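Local coordinates for protein aminoglycoside N(3)-acetyltransferase (PDB 7LAP) that probably transfers an acetyl group from acetyl-coenzyme A to the 3-amino group of aminoglycoside antibiotics, giving resistance to them, at residues 9-14 with 51-56; 64-69 with 73-78; 88-93 with 99-104; 245-250 with 281-286. One frame throughout, in Å; residues are numbered along the deposited sequence. Where two conformers were deposited one is given.

The four contacts follow one another along the chain, and within one chain none touches another. Contacts 1 and 2 are the nearest pair: their centres are about 22 Å apart and their nearest atoms about 8 Å. Helix 58-69, which contact 2 uses, follows the loop of contact 1. Contacts 1 and 3 are about 41 Å apart between centres within one chain, yet both touch the second subunit. Contact 4 joins two helices, and no residue of its two segments touches the second subunit. Its centre is about 26 Å from that of contact 2. Contacts 2 and 4 are buried, whereas contacts 1 and 3 are partly buried.

Contact 1 (9-14 with 51-56); sequences MDETEL and IGYVSG
The backbones of L14 and G52 approach to 4.7 Å, measured CA to CA, where N-terminal helix 7-18 passes the end of helix 48-51. G52 is the helix-terminating glycine of that short helix. Its positive phi of 121° turns the chain out of the helix and into the loop that leads to helix 58-69. The L14 carbonyl faces this turn, with L14 O 3.8 Å from G52 CA.

L14 and Y53 carry most of the contact. They meet at the base of their side chains, with L14 CB 3.8 Å from Y53 CB. The far end of L14 reaches the glycine instead: L14 CD2 lies 4.1 Å from G52 O. S18, one turn on in the same helix, ties the two backbones together. Its OG is hydrogen-bonded to both L14 O and Y53 N.

CG of Y53 is anti to the backbone N (chi1 178°), which sends the ring along the helix toward E11. E11 and Y53 then run side by side and point the same way. The carboxylate plane of E11 stands 84° from the ring plane. P86 of the second subunit packs on both side chains, so this corner also belongs to the dimer interface. Between E11 and the tyrosine, the aliphatic part does the touching: E11 CG is 4.1 Å from Y53 CE1.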
loop_
_atom_site.group_PDB
_atom_site.type_symbol
_atom_site.label_atom_id
_atom_site.label_comp_id
_atom_site.label_asym_id
_atom_site.label_seq_id
_atom_site.Cartn_x
_atom_site.Cartn_y
_atom_site.Cartn_z
ATOM N N MET B 9 18.181 -7.747 5.929
ATOM C CA MET B 9 19.143 -7.046 5.105
ATOM C C MET B 9 18.739 -5.624 4.844
ATOM O O MET B 9 19.506 -4.719 5.063
ATOM C CB MET B 9 19.369 -7.792 3.792
ATOM C CG MET B 9 20.322 -7.122 2.815
ATOM S SD MET B 9 21.701 -6.201 3.528
ATOM C CE MET B 9 22.176 -7.278 4.877
ATOM N N ASP B 10 17.488 -5.433 4.438
ATOM C CA ASP B 10 16.993 -4.104 4.105
ATOM C C ASP B 10 17.114 -3.207 5.322
ATOM O O ASP B 10 17.495 -2.041 5.205
ATOM C CB ASP B 10 15.537 -4.171 3.640
ATOM C CG ASP B 10 15.146 -2.987 2.778
ATOM O OD1 ASP B 10 16.046 -2.363 2.179
ATOM O OD2 ASP B 10 13.937 -2.680 2.700
ATOM N N GLU B 11 16.792 -3.745 6.490
ATOM C CA GLU B 11 16.938 -2.969 7.717
ATOM C C GLU B 11 18.399 -2.626 7.987
ATOM O O GLU B 11 18.704 -1.489 8.340
ATOM C CB GLU B 11 16.334 -3.712 8.906
ATOM C CG GLU B 11 14.805 -3.632 8.959
ATOM C CD GLU B 11 14.194 -4.687 9.862
ATOM O OE1 GLU B 11 14.960 -5.458 10.501
ATOM O OE2 GLU B 11 12.946 -4.769 9.900
ATOM N N THR B 12 19.314 -3.588 7.797
ATOM C CA THR B 12 20.738 -3.338 8.021
ATOM C C THR B 12 21.261 -2.227 7.121
ATOM O O THR B 12 21.989 -1.339 7.576
ATOM C CB THR B 12 21.536 -4.610 7.783
ATOM O OG1 THR B 12 21.089 -5.605 8.704
ATOM C CG2 THR B 12 23.024 -4.357 7.988
ATOM N N GLU B 13 20.884 -2.247 5.846
ATOM C CA GLU B 13 21.377 -1.232 4.923
ATOM C C GLU B 13 20.810 0.142 5.240
ATOM O O GLU B 13 21.518 1.145 5.126
ATOM C CB GLU B 13 21.050 -1.604 3.481
ATOM C CG GLU B 13 21.711 -0.637 2.511
ATOM C CD GLU B 13 22.449 -1.345 1.401
ATOM O OE1 GLU B 13 21.948 -1.363 0.259
ATOM O OE2 GLU B 13 23.513 -1.922 1.697
ATOM N N LEU B 14 19.537 0.211 5.632
ATOM C CA LEU B 14 18.969 1.511 5.955
ATOM C C LEU B 14 19.564 2.070 7.250
ATOM O O LEU B 14 19.830 3.275 7.339
ATOM C CB LEU B 14 17.445 1.420 6.040
ATOM C CG LEU B 14 16.730 1.114 4.712
ATOM C CD1 LEU B 14 15.230 0.941 4.901
ATOM C CD2 LEU B 14 17.019 2.183 3.698
ATOM N N ILE B 51 15.908 8.500 3.109
ATOM C CA ILE B 51 16.053 9.092 4.439
ATOM C C ILE B 51 16.903 8.198 5.336
ATOM O O ILE B 51 17.684 8.687 6.157
ATOM C CB ILE B 51 14.665 9.353 5.059
ATOM C CG1 ILE B 51 13.852 10.286 4.165
ATOM C CG2 ILE B 51 14.779 9.956 6.468
ATOM C CD1 ILE B 51 12.342 10.493 4.629
ATOM N N GLY B 52 16.776 6.880 5.184
ATOM C CA GLY B 52 17.430 5.926 6.052
ATOM C C GLY B 52 16.397 5.046 6.729
ATOM O O GLY B 52 15.270 4.897 6.231
ATOM N N TYR B 53 16.763 4.532 7.903
ATOM C CA TYR B 53 15.828 3.687 8.659
ATOM C C TYR B 53 14.922 4.606 9.466
ATOM O O TYR B 53 15.345 5.196 10.466
ATOM C CB TYR B 53 16.573 2.689 9.559
ATOM C CG TYR B 53 15.550 1.890 10.343
ATOM C CD1 TYR B 53 14.888 0.805 9.776
ATOM C CD2 TYR B 53 15.187 2.276 11.631
ATOM C CE1 TYR B 53 13.890 0.100 10.503
ATOM C CE2 TYR B 53 14.202 1.598 12.344
ATOM C CZ TYR B 53 13.553 0.516 11.790
ATOM O OH TYR B 53 12.554 -0.117 12.555
ATOM N N VAL B 54 13.672 4.774 9.032
ATOM C CA VAL B 54 12.770 5.701 9.697
ATOM C C VAL B 54 11.939 4.911 10.706
ATOM O O VAL B 54 11.180 4.013 10.330
ATOM C CB VAL B 54 11.875 6.452 8.701
ATOM C CG1 VAL B 54 10.814 7.289 9.484
ATOM C CG2 VAL B 54 12.708 7.383 7.827
ATOM N N SER B 55 12.098 5.242 11.986
ATOM C CA SER B 55 11.440 4.529 13.083
ATOM C C SER B 55 9.946 4.824 13.028
ATOM O O SER B 55 9.503 5.908 13.427
ATOM C CB SER B 55 12.041 4.967 14.417
ATOM O OG SER B 55 11.348 4.414 15.525
ATOM N N GLY B 56 9.160 3.881 12.524
ATOM C CA GLY B 56 7.724 4.079 12.394
ATOM C C GLY B 56 7.250 4.303 10.980
ATOM O O GLY B 56 6.039 4.469 10.770
#

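Contact 2 (64-69 with 73-78); sequences ALLDVV and GTLLVT
L75 meets L65 and L66 with its CG anti to its own carbonyl carbon (chi1 -46°) and an extended second torsion (chi2 -178°), which carries both methyls of L75 up to the helix. L66 also has its CG beside the backbone N, and this brings its CD2 toward the strand although its CB does not point there.

The two methyls of L75 divide the work. CD1 takes the middle of the helix face, at 3.6 Å from L65 CB and 3.7 Å from L66 CD2. CD2 lies beside L65 CB too and reaches the last turn, at 4.0 Å from V69 CG2. L65 therefore touches with its stem, and L66 with a branch end. Their contacts are all apolar, and L65 and L75 are buried.

Nearer the turn, V69 lies on the backbone of G73. V69 CG2 is 3.8 Å from G73 CA, with the two CA atoms 4.8 Å apart. The glycine has no side chain, and the valine packs directly on its main chain.

Segment 64-69 runs at 139° to strand 74-78, closer to antiparallel than to parallel, as the chain turns back after the helix. This is the return half of a beta-alpha-beta crossover from strand 41-46 to the parallel, adjacent strand 74-78. F44 of the first strand and L31 of helix 24-34 also pack on L65, while L144 of strand 141-145 touches L66.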
loop_
_atom_site.group_PDB
_atom_site.type_symbol
_atom_site.label_atom_id
_atom_site.label_comp_id
_atom_site.label_asym_id
_atom_site.label_seq_id
_atom_site.Cartn_x
_atom_site.Cartn_y
_atom_site.Cartn_z
ATOM N N ALA B 64 6.104 14.276 11.555
ATOM C CA ALA B 64 7.141 15.305 11.594
ATOM C C ALA B 64 6.742 16.517 10.749
ATOM O O ALA B 64 6.953 17.667 11.153
ATOM C CB ALA B 64 8.486 14.723 11.114
ATOM N N LEU B 65 6.207 16.276 9.555
ATOM C CA LEU B 65 5.739 17.373 8.713
ATOM C C LEU B 65 4.641 18.176 9.414
ATOM O O LEU B 65 4.624 19.406 9.339
ATOM C CB LEU B 65 5.227 16.829 7.371
ATOM C CG LEU B 65 6.342 16.376 6.422
ATOM C CD1 LEU B 65 5.831 15.444 5.296
ATOM C CD2 LEU B 65 7.056 17.608 5.812
ATOM N N LEU B 66 3.692 17.486 10.071
ATOM C CA LEU B 66 2.645 18.164 10.829
ATOM C C LEU B 66 3.218 18.938 12.004
ATOM O O LEU B 66 2.680 19.995 12.368
ATOM C CB LEU B 66 1.617 17.145 11.331
ATOM C CG LEU B 66 0.827 16.473 10.191
ATOM C CD1 LEU B 66 -0.039 15.330 10.718
ATOM C CD2 LEU B 66 -0.038 17.500 9.435
ATOM N N ASP B 67 4.265 18.404 12.640
ATOM C CA ASP B 67 4.915 19.144 13.716
ATOM C C ASP B 67 5.461 20.475 13.215
ATOM O O ASP B 67 5.388 21.480 13.924
ATOM C CB ASP B 67 6.051 18.330 14.331
ATOM C CG ASP B 67 5.559 17.077 15.101
ATOM O OD1 ASP B 67 4.369 16.969 15.450
ATOM O OD2 ASP B 67 6.383 16.161 15.333
ATOM N N VAL B 68 6.047 20.497 12.010
ATOM C CA VAL B 68 6.668 21.726 11.536
ATOM C C VAL B 68 5.604 22.730 11.101
ATOM O O VAL B 68 5.624 23.891 11.525
ATOM C CB VAL B 68 7.678 21.453 10.395
ATOM C CG1 VAL B 68 8.219 22.773 9.878
ATOM C CG2 VAL B 68 8.847 20.639 10.895
ATOM N N VAL B 69 4.641 22.302 10.275
ATOM C CA VAL B 69 3.696 23.292 9.746
ATOM C C VAL B 69 2.605 23.587 10.755
ATOM O O VAL B 69 1.949 24.630 10.653
ATOM C CB VAL B 69 3.104 22.887 8.373
ATOM C CG1 VAL B 69 4.249 22.547 7.389
ATOM C CG2 VAL B 69 2.129 21.681 8.466
ATOM N N GLY B 73 -1.164 24.718 9.080
ATOM C CA GLY B 73 -0.567 24.331 7.817
ATOM C C GLY B 73 -1.258 23.132 7.185
ATOM O O GLY B 73 -2.186 22.546 7.733
ATOM N N THR B 74 -0.761 22.749 6.009
ATOM C CA THR B 74 -1.405 21.713 5.220
ATOM C C THR B 74 -0.335 20.932 4.473
ATOM O O THR B 74 0.626 21.526 3.985
ATOM C CB THR B 74 -2.398 22.313 4.215
ATOM O OG1 THR B 74 -3.304 23.179 4.903
ATOM C CG2 THR B 74 -3.226 21.208 3.513
ATOM N N LEU B 75 -0.517 19.613 4.369
ATOM C CA LEU B 75 0.341 18.740 3.569
ATOM C C LEU B 75 -0.429 18.278 2.344
ATOM O O LEU B 75 -1.624 18.021 2.428
ATOM C CB LEU B 75 0.794 17.491 4.352
ATOM C CG LEU B 75 1.302 17.697 5.775
ATOM C CD1 LEU B 75 1.757 16.349 6.359
ATOM C CD2 LEU B 75 2.433 18.726 5.769
ATOM N N LEU B 76 0.243 18.134 1.218
ATOM C CA LEU B 76 -0.327 17.671 -0.029
ATOM C C LEU B 76 0.528 16.626 -0.724
ATOM O O LEU B 76 1.722 16.715 -0.682
ATOM C CB LEU B 76 -0.389 18.815 -1.010
ATOM C CG LEU B 76 -1.630 19.595 -1.323
ATOM C CD1 LEU B 76 -1.643 20.709 -0.313
ATOM C CD2 LEU B 76 -1.578 20.178 -2.707
ATOM N N VAL B 77 -0.084 15.668 -1.395
ATOM C CA VAL B 77 0.663 14.669 -2.154
ATOM C C VAL B 77 -0.053 14.417 -3.468
ATOM O O VAL B 77 -1.220 14.764 -3.638
ATOM C CB VAL B 77 0.815 13.319 -1.416
ATOM C CG1 VAL B 77 1.664 13.481 -0.103
ATOM C CG2 VAL B 77 -0.546 12.759 -1.123
ATOM N N THR B 78 0.648 13.788 -4.399
ATOM C CA THR B 78 0.017 13.363 -5.632
ATOM C C THR B 78 -0.272 11.875 -5.489
ATOM O O THR B 78 0.602 11.120 -5.056
ATOM C CB THR B 78 0.887 13.695 -6.846
ATOM O OG1 THR B 78 0.287 13.148 -8.014
ATOM C CG2 THR B 78 2.298 13.080 -6.751
#

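Contact 3 (88-93 with 99-104); sequences DFTDWP and AVRAHH
F89 and V100 meet in a CH-pi contact that packs the loop leading into helix 94-103 back against the helix's last turns. P93 takes the N-cap position between them, and loop and helix fold together at the dimer interface of this antibiotic N-acetyltransferase. V100 CG1 stands over one face of the phenyl ring, 3.9 Å from its centroid and 26° off the normal. T90 CG2 lies over the opposite face, toward the rim. F89 CG takes the position between the backbone N and the carbonyl carbon (chi1 80°), and this turns the ring in toward the helix.

V100 divides its branches. While CG1 serves F89, CG2 reaches the indole of W92, at 3.5 Å from W92 CZ3.

R101 passes the CE2-CZ edge of the ring, where its CG sits in plane. The chain then bends toward the T90 side, and the guanidinium lays one face on F89 CZ, its plane 44° from that of the phenyl.

The next shell fixes these groups. E208 of strand 204-213 forms a salt bridge with R101 NH2, and W219 of strand 216-225 meets the F89 ring. The indole of W92 meets Y53 of the second subunit edge-to-face. At the edge of the guanidinium the threonine methyl closes in, with T90 CG2 3.6 Å from R101 NH1.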
loop_
_atom_site.group_PDB
_atom_site.type_symbol
_atom_site.label_atom_id
_atom_site.label_comp_id
_atom_site.label_asym_id
_atom_site.label_seq_id
_atom_site.Cartn_x
_atom_site.Cartn_y
_atom_site.Cartn_z
ATOM N N ASP B 88 -5.150 3.388 -23.398
ATOM C CA ASP B 88 -5.247 2.758 -24.704
ATOM C C ASP B 88 -6.072 1.482 -24.695
ATOM O O ASP B 88 -5.930 0.669 -25.614
ATOM C CB ASP B 88 -3.847 2.419 -25.211
ATOM C CG ASP B 88 -3.090 1.512 -24.243
ATOM O OD1 ASP B 88 -2.739 1.969 -23.129
ATOM O OD2 ASP B 88 -2.875 0.328 -24.585
ATOM N N PHE B 89 -6.917 1.265 -23.679
ATOM C CA PHE B 89 -7.609 -0.022 -23.595
ATOM C C PHE B 89 -8.590 -0.228 -24.739
ATOM O O PHE B 89 -9.193 -1.302 -24.829
ATOM C CB PHE B 89 -8.331 -0.174 -22.249
ATOM C CG PHE B 89 -9.653 0.538 -22.177
ATOM C CD1 PHE B 89 -9.719 1.855 -21.743
ATOM C CD2 PHE B 89 -10.832 -0.116 -22.519
ATOM C CE1 PHE B 89 -10.926 2.516 -21.670
ATOM C CE2 PHE B 89 -12.041 0.531 -22.452
ATOM C CZ PHE B 89 -12.095 1.853 -22.025
ATOM N N THR B 90 -8.772 0.778 -25.590
ATOM C CA THR B 90 -9.565 0.678 -26.804
ATOM C C THR B 90 -8.736 0.201 -28.000
ATOM O O THR B 90 -9.153 0.373 -29.151
ATOM C CB THR B 90 -10.225 2.030 -27.092
ATOM O OG1 THR B 90 -9.241 3.072 -27.013
ATOM C CG2 THR B 90 -11.324 2.305 -26.066
ATOM N N ASP B 91 -7.569 -0.390 -27.748
ATOM C CA ASP B 91 -6.750 -1.002 -28.785
ATOM C C ASP B 91 -6.663 -2.516 -28.616
ATOM O O ASP B 91 -5.867 -3.166 -29.305
ATOM C CB ASP B 91 -5.351 -0.379 -28.787
ATOM C CG ASP B 91 -5.354 1.085 -29.224
ATOM O OD1 ASP B 91 -6.377 1.561 -29.769
ATOM O OD2 ASP B 91 -4.316 1.758 -29.031
ATOM N N TRP B 92 -7.477 -3.094 -27.702
ATOM C CA TRP B 92 -7.534 -4.512 -27.371
ATOM C C TRP B 92 -8.542 -5.232 -28.250
ATOM O O TRP B 92 -9.379 -4.593 -28.898
ATOM C CB TRP B 92 -7.938 -4.696 -25.910
ATOM C CG TRP B 92 -6.964 -4.185 -24.913
ATOM C CD1 TRP B 92 -5.754 -3.606 -25.159
ATOM C CD2 TRP B 92 -7.118 -4.215 -23.493
ATOM N NE1 TRP B 92 -5.147 -3.264 -23.973
ATOM C CE2 TRP B 92 -5.963 -3.633 -22.937
ATOM C CE3 TRP B 92 -8.124 -4.675 -22.638
ATOM C CZ2 TRP B 92 -5.788 -3.494 -21.568
ATOM C CZ3 TRP B 92 -7.945 -4.538 -21.278
ATOM C CH2 TRP B 92 -6.787 -3.952 -20.756
ATOM N N PRO B 93 -8.499 -6.564 -28.278
ATOM C CA PRO B 93 -9.563 -7.335 -28.935
ATOM C C PRO B 93 -10.925 -6.903 -28.433
ATOM O O PRO B 93 -11.082 -6.587 -27.244
ATOM C CB PRO B 93 -9.257 -8.782 -28.527
ATOM C CG PRO B 93 -7.780 -8.799 -28.311
ATOM C CD PRO B 93 -7.410 -7.434 -27.788
ATOM N N ALA B 99 -15.348 -6.101 -21.867
ATOM C CA ALA B 99 -15.266 -6.512 -20.470
ATOM C C ALA B 99 -14.838 -5.349 -19.582
ATOM O O ALA B 99 -15.408 -5.135 -18.509
ATOM C CB ALA B 99 -14.283 -7.673 -20.325
ATOM N N VAL B 100 -13.840 -4.580 -20.022
ATOM C CA VAL B 100 -13.409 -3.400 -19.275
ATOM C C VAL B 100 -14.554 -2.403 -19.142
ATOM O O VAL B 100 -14.850 -1.920 -18.045
ATOM C CB VAL B 100 -12.178 -2.763 -19.947
ATOM C CG1 VAL B 100 -11.829 -1.427 -19.312
ATOM C CG2 VAL B 100 -11.015 -3.711 -19.884
ATOM N N ARG B 101 -15.226 -2.089 -20.257
ATOM C CA ARG B 101 -16.295 -1.095 -20.230
ATOM C C ARG B 101 -17.471 -1.550 -19.379
ATOM O O ARG B 101 -18.143 -0.727 -18.749
ATOM C CB ARG B 101 -16.784 -0.803 -21.645
ATOM C CG ARG B 101 -15.924 0.166 -22.391
ATOM C CD ARG B 101 -16.763 1.161 -23.181
ATOM N NE ARG B 101 -15.990 2.367 -23.476
ATOM C CZ ARG B 101 -14.948 2.399 -24.308
ATOM N NH1 ARG B 101 -14.551 1.292 -24.940
ATOM N NH2 ARG B 101 -14.297 3.537 -24.509
ATOM N N ALA B 102 -17.771 -2.845 -19.390
ATOM C CA ALA B 102 -18.889 -3.352 -18.606
ATOM C C ALA B 102 -18.528 -3.560 -17.136
ATOM O O ALA B 102 -19.399 -3.435 -16.275
ATOM C CB ALA B 102 -19.390 -4.666 -19.207
ATOM N N HIS B 103 -17.271 -3.869 -16.808
ATOM C CA HIS B 103 -16.973 -4.367 -15.462
ATOM C C HIS B 103 -15.884 -3.629 -14.693
ATOM O O HIS B 103 -15.723 -3.903 -13.494
ATOM C CB HIS B 103 -16.591 -5.858 -15.520
ATOM C CG HIS B 103 -17.649 -6.711 -16.143
ATOM N ND1 HIS B 103 -18.905 -6.849 -15.595
ATOM C CD2 HIS B 103 -17.663 -7.415 -17.298
ATOM C CE1 HIS B 103 -19.642 -7.617 -16.375
ATOM N NE2 HIS B 103 -18.910 -7.978 -17.413
ATOM N N HIS B 104 -15.122 -2.746 -15.319
ATOM C CA HIS B 104 -14.104 -2.022 -14.563
ATOM C C HIS B 104 -14.754 -1.101 -13.532
ATOM O O HIS B 104 -15.550 -0.233 -13.902
ATOM C CB HIS B 104 -13.192 -1.220 -15.477
ATOM C CG HIS B 104 -11.913 -0.808 -14.817
ATOM N ND1 HIS B 104 -10.713 -1.422 -15.079
ATOM C CD2 HIS B 104 -11.657 0.136 -13.878
ATOM C CE1 HIS B 104 -9.760 -0.851 -14.359
ATOM N NE2 HIS B 104 -10.311 0.092 -13.617
#

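Contact 4 (245-250 with 281-286); sequences FAVIVG and VRWIEE
I248 crosses the indole of W283 obliquely, with CG1 over one face, and this pair carries most of the contact. CG1 sits over the six-membered ring in a CH-pi contact, 3.7 Å from the centroid and 15° off the ring normal. The chain then runs outward past the CE3-CZ3 side of that ring, with I248 CD1 3.6 Å from W283 CE3.

W283 has CG anti to its backbone N (chi1 -170°), which swings the indole out toward helix 244-254. V247 meets the benzo end of the ring at about a right angle, with V247 CG1 4.0 Å from W283 CZ2. I284, the next residue, holds its CG1 in the plane of the indole at its edge. This same atom touches the end of the isoleucine, I248 CD1, at 4.2 Å.

The interface is apolar throughout. H287, one turn on, stacks on W283, and F232 packs on I284.

The short helix segments cross at 116°, with their axes 10.7 Å apart at the closest. That spacing is bridged by the indole together with I248. Strands 259-263 and 266-272, antiparallel neighbours in the mixed sheet, lie between the two helices in sequence. Helices 244-254 and 273-289 meet here in an apolar helix-helix crossing of the alpha/beta fold.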
loop_
_atom_site.group_PDB
_atom_site.type_symbol
_atom_site.label_atom_id
_atom_site.label_comp_id
_atom_site.label_asym_id
_atom_site.label_seq_id
_atom_site.Cartn_x
_atom_site.Cartn_y
_atom_site.Cartn_z
ATOM N N PHE B 245 11.745 17.665 -16.836
ATOM C CA PHE B 245 11.521 18.273 -15.526
ATOM C C PHE B 245 12.812 18.322 -14.715
ATOM O O PHE B 245 13.043 19.272 -13.962
ATOM C CB PHE B 245 10.430 17.517 -14.753
ATOM C CG PHE B 245 9.019 17.793 -15.246
ATOM C CD1 PHE B 245 8.792 18.581 -16.365
ATOM C CD2 PHE B 245 7.924 17.256 -14.587
ATOM C CE1 PHE B 245 7.498 18.830 -16.811
ATOM C CE2 PHE B 245 6.636 17.509 -15.021
ATOM C CZ PHE B 245 6.423 18.295 -16.144
ATOM N N ALA B 246 13.678 17.319 -14.871
ATOM C CA ALA B 246 14.953 17.354 -14.163
ATOM C C ALA B 246 15.801 18.522 -14.644
ATOM O O ALA B 246 16.474 19.182 -13.844
ATOM C CB ALA B 246 15.697 16.031 -14.347
ATOM N N VAL B 247 15.775 18.795 -15.950
ATOM C CA VAL B 247 16.530 19.925 -16.488
ATOM C C VAL B 247 15.937 21.249 -16.006
ATOM O O VAL B 247 16.669 22.148 -15.579
ATOM C CB VAL B 247 16.584 19.842 -18.024
ATOM C CG1 VAL B 247 17.302 21.065 -18.610
ATOM C CG2 VAL B 247 17.242 18.556 -18.450
ATOM N N ILE B 248 14.609 21.376 -16.031
ATOM C CA ILE B 248 13.961 22.609 -15.576
ATOM C C ILE B 248 14.289 22.883 -14.105
ATOM O O ILE B 248 14.663 24.002 -13.729
ATOM C CB ILE B 248 12.439 22.530 -15.816
ATOM C CG1 ILE B 248 12.120 22.297 -17.294
ATOM C CG2 ILE B 248 11.736 23.798 -15.337
ATOM C CD1 ILE B 248 10.627 22.285 -17.587
ATOM N N VAL B 249 14.145 21.867 -13.246
ATOM C CA VAL B 249 14.401 22.061 -11.819
ATOM C C VAL B 249 15.872 22.363 -11.570
ATOM O O VAL B 249 16.215 23.171 -10.688
ATOM C CB VAL B 249 13.927 20.838 -11.007
ATOM C CG1 VAL B 249 14.360 20.962 -9.545
ATOM C CG2 VAL B 249 12.413 20.705 -11.092
ATOM N N GLY B 250 16.763 21.724 -12.331
ATOM C CA GLY B 250 18.174 22.043 -12.206
ATOM C C GLY B 250 18.475 23.493 -12.545
ATOM O O GLY B 250 19.245 24.162 -11.845
ATOM N N VAL B 281 7.224 28.009 -16.560
ATOM C CA VAL B 281 6.523 28.416 -17.770
ATOM C C VAL B 281 7.428 29.282 -18.632
ATOM O O VAL B 281 7.456 29.142 -19.858
ATOM C CB VAL B 281 5.208 29.123 -17.408
ATOM C CG1 VAL B 281 4.218 28.132 -16.856
ATOM C CG2 VAL B 281 5.454 30.175 -16.392
ATOM N N ARG B 282 8.216 30.156 -18.006
ATOM C CA ARG B 282 9.149 30.971 -18.772
ATOM C C ARG B 282 10.227 30.106 -19.417
ATOM O O ARG B 282 10.651 30.361 -20.550
ATOM C CB ARG B 282 9.773 32.045 -17.882
ATOM C CG ARG B 282 10.854 32.863 -18.584
ATOM C CD ARG B 282 11.085 34.175 -17.865
ATOM N NE ARG B 282 11.248 33.906 -16.442
ATOM C CZ ARG B 282 12.385 33.502 -15.882
ATOM N NH1 ARG B 282 13.484 33.359 -16.623
ATOM N NH2 ARG B 282 12.430 33.255 -14.575
ATOM N N TRP B 283 10.662 29.060 -18.722
ATOM C CA TRP B 283 11.610 28.130 -19.326
ATOM C C TRP B 283 11.018 27.495 -20.579
ATOM O O TRP B 283 11.655 27.462 -21.637
ATOM C CB TRP B 283 12.005 27.063 -18.307
ATOM C CG TRP B 283 13.155 26.210 -18.758
ATOM C CD1 TRP B 283 14.477 26.380 -18.457
ATOM C CD2 TRP B 283 13.076 25.052 -19.596
ATOM N NE1 TRP B 283 15.226 25.401 -19.066
ATOM C CE2 TRP B 283 14.388 24.571 -19.766
ATOM C CE3 TRP B 283 12.019 24.374 -20.217
ATOM C CZ2 TRP B 283 14.675 23.445 -20.536
ATOM C CZ3 TRP B 283 12.302 23.257 -20.976
ATOM C CH2 TRP B 283 13.620 22.801 -21.128
ATOM N N ILE B 284 9.784 27.001 -20.480
ATOM C CA ILE B 284 9.177 26.294 -21.600
ATOM C C ILE B 284 8.926 27.240 -22.760
ATOM O O ILE B 284 9.155 26.893 -23.924
ATOM C CB ILE B 284 7.880 25.603 -21.145
ATOM C CG1 ILE B 284 8.203 24.495 -20.143
ATOM C CG2 ILE B 284 7.115 25.081 -22.352
ATOM C CD1 ILE B 284 6.966 23.877 -19.518
ATOM N N GLU B 285 8.454 28.450 -22.466
ATOM C CA GLU B 285 8.126 29.375 -23.540
ATOM C C GLU B 285 9.377 29.913 -24.215
ATOM O O GLU B 285 9.378 30.142 -25.434
ATOM C CB GLU B 285 7.263 30.502 -22.989
ATOM C CG GLU B 285 5.879 29.988 -22.607
ATOM C CD GLU B 285 4.983 31.059 -22.036
ATOM O OE1 GLU B 285 5.519 32.110 -21.621
ATOM O OE2 GLU B 285 3.742 30.851 -22.004
ATOM N N GLU B 286 10.457 30.099 -23.459
ATOM C CA GLU B 286 11.662 30.617 -24.094
ATOM C C GLU B 286 12.375 29.538 -24.895
ATOM O O GLU B 286 12.811 29.791 -26.020
ATOM C CB GLU B 286 12.588 31.241 -23.051
ATOM C CG GLU B 286 11.996 32.518 -22.479
ATOM C CD GLU B 286 12.836 33.146 -21.381
ATOM O OE1 GLU B 286 13.699 32.450 -20.796
ATOM O OE2 GLU B 286 12.615 34.345 -21.095
#